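Local coordinates for protein transcriptional regulator (Actinomyces oris, PDB 5V8C) that probably acts as a LytR-Cps2A-Psr (LCP) phosphotransferase that mediates glycosylation of a cell wall-anchored surface protein, at residues S190-L201 with R247-D256. Sequence-based numbering, arbitrary orientation.
Sequences SQSTATVMQAVL and RRAGATTIID
Leu201 meets three residues of 247-256 in turn. Its CB sits 3.4 Å from Arg247 NH1, at the edge of the guanidinium and near its plane. CG lies farther from the same NH1; CD1 then meets Thr252 CG2 tip to tip (3.6 Å). The same Leu201 CD1 lies 3.9 Å from Ile254 CD1. Thr252 can offer that methyl because CG2 stands anti to its backbone N. Ile254 is the middle of the contact: its CD1 settles on the helix surface, 3.7 Å from Gln198 CA, with Met197 CB a looser neighbour. Gln198 CD is 3.9 Å from the same Ile254 CD1. Bent at chi2, Gln198 carries its amide to the Arg247 guanidinium from the opposite direction, the two planes 83° apart. Cut back to an alanine, this position would lose that outer chain and probably leave one flank of Ile254 CD1 bare and the guanidinium freer to swing. Farther along, Asp256 OD1 lies 3.7 Å from Ala194 CB, while OD2 is hydrogen-bonded to Asn69. Segment 190-201, part of helix 182-208, runs nearly antiparallel (168°) to 252-256, an outermost strand of the mixed sheet. Met197 and Leu201 also pack on Ile67 of the adjoining strand 65-70, and Thr193 and Val196 turn to helix 157-165.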
ATOM      1  N   SER A 190       9.406  -1.801   3.581  1.00105.35           N
ATOM      2  CA  SER A 190       8.890  -0.540   3.039  1.00105.20           C
ATOM      3  C   SER A 190       9.520  -0.248   1.679  1.00106.14           C
ATOM      4  O   SER A 190       8.844   0.246   0.777  1.00104.84           O
ATOM      5  CB  SER A 190       9.145   0.611   4.007  1.00111.25           C
ATOM      6  OG  SER A 190      10.533   0.805   4.222  1.00124.63           O
ATOM      7  N   GLN A 191      10.808  -0.607   1.532  1.00101.54           N
ATOM      8  CA  GLN A 191      11.585  -0.467   0.307  1.00101.13           C
ATOM      9  C   GLN A 191      11.060  -1.458  -0.750  1.00104.24           C
ATOM     10  O   GLN A 191      10.800  -1.059  -1.890  1.00103.79           O
ATOM     11  CB  GLN A 191      13.075  -0.687   0.627  1.00102.98           C
ATOM     12  CG  GLN A 191      13.998  -0.910  -0.560  1.00120.42           C
ATOM     13  CD  GLN A 191      15.297  -1.509  -0.086  1.00145.65           C
ATOM     14  OE1 GLN A 191      15.403  -2.719   0.164  1.00140.05           O
ATOM     15  NE2 GLN A 191      16.294  -0.662   0.127  1.00143.11           N
ATOM     16  N   SER A 192      10.839  -2.726  -0.354  1.00 99.58           N
ATOM     17  CA  SER A 192      10.310  -3.737  -1.266  1.00 98.28           C
ATOM     18  C   SER A 192       8.887  -3.393  -1.706  1.00 99.36           C
ATOM     19  O   SER A 192       8.605  -3.451  -2.903  1.00 97.73           O
ATOM     20  CB  SER A 192      10.380  -5.127  -0.647  1.00102.76           C
ATOM     21  OG  SER A 192       9.540  -5.219   0.491  1.00117.80           O
ATOM     22  N   THR A 193       8.022  -2.941  -0.761  1.00 95.41           N
ATOM     23  CA  THR A 193       6.645  -2.508  -1.070  1.00 94.68           C
ATOM     24  C   THR A 193       6.649  -1.309  -2.020  1.00 95.17           C
ATOM     25  O   THR A 193       5.819  -1.254  -2.922  1.00 92.56           O
ATOM     26  CB  THR A 193       5.839  -2.198   0.197  1.00108.90           C
ATOM     27  OG1 THR A 193       6.582  -1.296   1.011  1.00117.01           O
ATOM     28  CG2 THR A 193       5.488  -3.438   0.994  1.00107.22           C
ATOM     29  N   ALA A 194       7.616  -0.378  -1.841  1.00 92.20           N
ATOM     30  CA  ALA A 194       7.798   0.805  -2.689  1.00 92.25           C
ATOM     31  C   ALA A 194       8.140   0.389  -4.119  1.00 94.81           C
ATOM     32  O   ALA A 194       7.496   0.849  -5.065  1.00 94.36           O
ATOM     33  CB  ALA A 194       8.903   1.687  -2.124  1.00 93.81           C
ATOM     34  N   THR A 195       9.128  -0.517  -4.268  1.00 90.78           N
ATOM     35  CA  THR A 195       9.544  -1.070  -5.557  1.00 90.36           C
ATOM     36  C   THR A 195       8.365  -1.794  -6.209  1.00 92.91           C
ATOM     37  O   THR A 195       8.086  -1.567  -7.385  1.00 93.06           O
ATOM     38  CB  THR A 195      10.728  -2.026  -5.373  1.00 98.36           C
ATOM     39  OG1 THR A 195      11.686  -1.429  -4.504  1.00101.38           O
ATOM     40  CG2 THR A 195      11.377  -2.410  -6.696  1.00 97.28           C
ATOM     41  N   VAL A 196       7.677  -2.659  -5.434  1.00 87.14           N
ATOM     42  CA  VAL A 196       6.519  -3.420  -5.892  1.00 85.34           C
ATOM     43  C   VAL A 196       5.437  -2.476  -6.391  1.00 88.40           C
ATOM     44  O   VAL A 196       4.974  -2.649  -7.513  1.00 89.33           O
ATOM     45  CB  VAL A 196       6.022  -4.398  -4.804  1.00 88.47           C
ATOM     46  CG1 VAL A 196       4.605  -4.887  -5.082  1.00 87.83           C
ATOM     47  CG2 VAL A 196       6.981  -5.575  -4.658  1.00 88.54           C
ATOM     48  N   MET A 197       5.103  -1.431  -5.603  1.00 83.84           N
ATOM     49  CA  MET A 197       4.114  -0.413  -5.965  1.00 83.79           C
ATOM     50  C   MET A 197       4.481   0.284  -7.259  1.00 86.61           C
ATOM     51  O   MET A 197       3.595   0.555  -8.067  1.00 86.99           O
ATOM     52  CB  MET A 197       3.974   0.631  -4.861  1.00 86.97           C
ATOM     53  CG  MET A 197       2.966   0.265  -3.828  1.00 91.11           C
ATOM     54  SD  MET A 197       2.795   1.565  -2.602  1.00 96.73           S
ATOM     55  CE  MET A 197       2.521   0.588  -1.199  1.00 93.85           C
ATOM     56  N   GLN A 198       5.779   0.589  -7.457  1.00 81.95           N
ATOM     57  CA  GLN A 198       6.203   1.222  -8.698  1.00 82.70           C
ATOM     58  C   GLN A 198       6.126   0.226  -9.842  1.00 87.50           C
ATOM     59  O   GLN A 198       5.583   0.559 -10.904  1.00 88.97           O
ATOM     60  CB  GLN A 198       7.602   1.857  -8.579  1.00 84.42           C
ATOM     61  CG  GLN A 198       8.047   2.630  -9.829  1.00 98.82           C
ATOM     62  CD  GLN A 198       7.052   3.676 -10.307  1.00117.82           C
ATOM     63  OE1 GLN A 198       6.870   4.733  -9.684  1.00117.67           O
ATOM     64  NE2 GLN A 198       6.436   3.433 -11.470  1.00 91.28           N
ATOM     65  N   ALA A 199       6.599  -1.016  -9.603  1.00 82.32           N
ATOM     66  CA  ALA A 199       6.573  -2.084 -10.599  1.00 81.91           C
ATOM     67  C   ALA A 199       5.137  -2.404 -11.010  1.00 86.48           C
ATOM     68  O   ALA A 199       4.882  -2.605 -12.197  1.00 86.58           O
ATOM     69  CB  ALA A 199       7.278  -3.321 -10.074  1.00 81.91           C
ATOM     70  N   VAL A 200       4.186  -2.318 -10.055  1.00 83.44           N
ATOM     71  CA  VAL A 200       2.768  -2.542 -10.329  1.00 83.76           C
ATOM     72  C   VAL A 200       2.258  -1.455 -11.251  1.00 92.20           C
ATOM     73  O   VAL A 200       1.694  -1.770 -12.300  1.00 94.05           O
ATOM     74  CB  VAL A 200       1.907  -2.694  -9.050  1.00 86.09           C
ATOM     75  CG1 VAL A 200       0.421  -2.675  -9.388  1.00 85.87           C
ATOM     76  CG2 VAL A 200       2.260  -3.972  -8.293  1.00 85.29           C
ATOM     77  N   LEU A 201       2.529  -0.183 -10.904  1.00 91.13           N
ATOM     78  CA  LEU A 201       2.137   0.980 -11.698  1.00 92.91           C
ATOM     79  C   LEU A 201       2.700   0.911 -13.118  1.00100.28           C
ATOM     80  O   LEU A 201       1.981   1.181 -14.083  1.00 99.46           O
ATOM     81  CB  LEU A 201       2.615   2.266 -11.020  1.00 93.34           C
ATOM     82  CG  LEU A 201       1.632   2.987 -10.100  1.00 98.04           C
ATOM     83  CD1 LEU A 201       2.226   4.285  -9.631  1.00 98.62           C
ATOM     84  CD2 LEU A 201       0.297   3.267 -10.796  1.00100.12           C
ATOM     85  N   ARG A 247       1.031   9.299 -15.614  1.00 82.75           N
ATOM     86  CA  ARG A 247       2.211   8.533 -16.045  1.00 82.76           C
ATOM     87  C   ARG A 247       2.855   9.265 -17.255  1.00 89.09           C
ATOM     88  O   ARG A 247       4.076   9.453 -17.294  1.00 90.18           O
ATOM     89  CB  ARG A 247       1.810   7.117 -16.499  1.00 82.95           C
ATOM     90  CG  ARG A 247       1.868   6.046 -15.441  1.00 95.61           C
ATOM     91  CD  ARG A 247       2.999   5.072 -15.709  1.00117.79           C
ATOM     92  NE  ARG A 247       4.267   5.561 -15.164  1.00137.82           N
ATOM     93  CZ  ARG A 247       4.679   5.349 -13.917  1.00147.97           C
ATOM     94  NH1 ARG A 247       3.936   4.639 -13.078  1.00125.35           N
ATOM     95  NH2 ARG A 247       5.838   5.843 -13.503  1.00136.65           N
ATOM     96  N   ARG A 248       2.021   9.662 -18.239  1.00 84.88           N
ATOM     97  CA  ARG A 248       2.437  10.345 -19.464  1.00 86.06           C
ATOM     98  C   ARG A 248       3.005  11.720 -19.189  1.00 92.17           C
ATOM     99  O   ARG A 248       3.947  12.131 -19.862  1.00 93.96           O
ATOM    100  CB  ARG A 248       1.268  10.445 -20.464  1.00 84.80           C
ATOM    101  N   ALA A 249       2.435  12.433 -18.207  1.00 89.20           N
ATOM    102  CA  ALA A 249       2.867  13.782 -17.838  1.00 90.32           C
ATOM    103  C   ALA A 249       4.071  13.779 -16.889  1.00 94.87           C
ATOM    104  O   ALA A 249       4.607  14.847 -16.577  1.00 96.85           O
ATOM    105  CB  ALA A 249       1.707  14.553 -17.223  1.00 90.83           C
ATOM    106  N   GLY A 250       4.497  12.590 -16.466  1.00 89.35           N
ATOM    107  CA  GLY A 250       5.596  12.428 -15.525  1.00 89.85           C
ATOM    108  C   GLY A 250       5.258  12.978 -14.152  1.00 96.22           C
ATOM    109  O   GLY A 250       6.140  13.433 -13.416  1.00 97.79           O
ATOM    110  N   ALA A 251       3.963  12.951 -13.806  1.00 91.43           N
ATOM    111  CA  ALA A 251       3.445  13.453 -12.542  1.00 90.04           C
ATOM    112  C   ALA A 251       2.901  12.316 -11.666  1.00 88.36           C
ATOM    113  O   ALA A 251       1.844  12.449 -11.056  1.00 86.02           O
ATOM    114  CB  ALA A 251       2.374  14.492 -12.813  1.00 92.25           C
ATOM    115  N   THR A 252       3.628  11.191 -11.623  1.00 83.70           N
ATOM    116  CA  THR A 252       3.281  10.020 -10.813  1.00 81.95           C
ATOM    117  C   THR A 252       4.409   9.787  -9.811  1.00 85.51           C
ATOM    118  O   THR A 252       5.555   9.625 -10.219  1.00 87.40           O
ATOM    119  CB  THR A 252       2.963   8.834 -11.727  1.00 87.62           C
ATOM    120  OG1 THR A 252       1.599   8.946 -12.136  1.00 90.89           O
ATOM    121  CG2 THR A 252       3.196   7.496 -11.060  1.00 80.79           C
ATOM    122  N   THR A 253       4.112   9.881  -8.510  1.00 79.52           N
ATOM    123  CA  THR A 253       5.157   9.810  -7.495  1.00 78.53           C
ATOM    124  C   THR A 253       4.784   8.910  -6.347  1.00 80.20           C
ATOM    125  O   THR A 253       3.631   8.903  -5.927  1.00 78.91           O
ATOM    126  CB  THR A 253       5.537  11.229  -6.986  1.00 86.72           C
ATOM    127  OG1 THR A 253       4.476  11.755  -6.194  1.00 88.46           O
ATOM    128  CG2 THR A 253       5.883  12.206  -8.117  1.00 81.14           C
ATOM    129  N   ILE A 254       5.773   8.163  -5.824  1.00 76.24           N
ATOM    130  CA  ILE A 254       5.604   7.268  -4.678  1.00 74.06           C
ATOM    131  C   ILE A 254       6.565   7.684  -3.584  1.00 78.03           C
ATOM    132  O   ILE A 254       7.780   7.700  -3.792  1.00 77.17           O
ATOM    133  CB  ILE A 254       5.752   5.763  -5.039  1.00 74.34           C
ATOM    134  CG1 ILE A 254       4.638   5.319  -5.991  1.00 74.60           C
ATOM    135  CG2 ILE A 254       5.759   4.901  -3.768  1.00 70.15           C
ATOM    136  CD1 ILE A 254       5.055   4.297  -6.997  1.00 80.12           C
ATOM    137  N   ILE A 255       6.016   7.999  -2.414  1.00 75.54           N
ATOM    138  CA  ILE A 255       6.807   8.433  -1.273  1.00 76.38           C
ATOM    139  C   ILE A 255       6.442   7.644  -0.021  1.00 82.00           C
ATOM    140  O   ILE A 255       5.278   7.307   0.204  1.00 79.38           O
ATOM    141  CB  ILE A 255       6.792   9.984  -1.060  1.00 80.83           C
ATOM    142  CG1 ILE A 255       6.949  10.369   0.428  1.00 83.00           C
ATOM    143  CG2 ILE A 255       5.564  10.666  -1.694  1.00 80.75           C
ATOM    144  CD1 ILE A 255       7.677  11.735   0.714  1.00 98.28           C
ATOM    145  N   ASP A 256       7.482   7.281   0.741  1.00 82.34           N
ATOM    146  CA  ASP A 256       7.387   6.639   2.039  1.00 82.25           C
ATOM    147  C   ASP A 256       7.281   7.721   3.094  1.00 88.24           C
ATOM    148  O   ASP A 256       7.986   8.732   3.016  1.00 90.02           O
ATOM    149  CB  ASP A 256       8.614   5.769   2.290  1.00 83.76           C
ATOM    150  CG  ASP A 256       8.526   4.451   1.552  1.00104.07           C
ATOM    151  OD1 ASP A 256       8.946   4.405   0.374  1.00108.10           O
ATOM    152  OD2 ASP A 256       7.942   3.492   2.115  1.00107.09           O
TER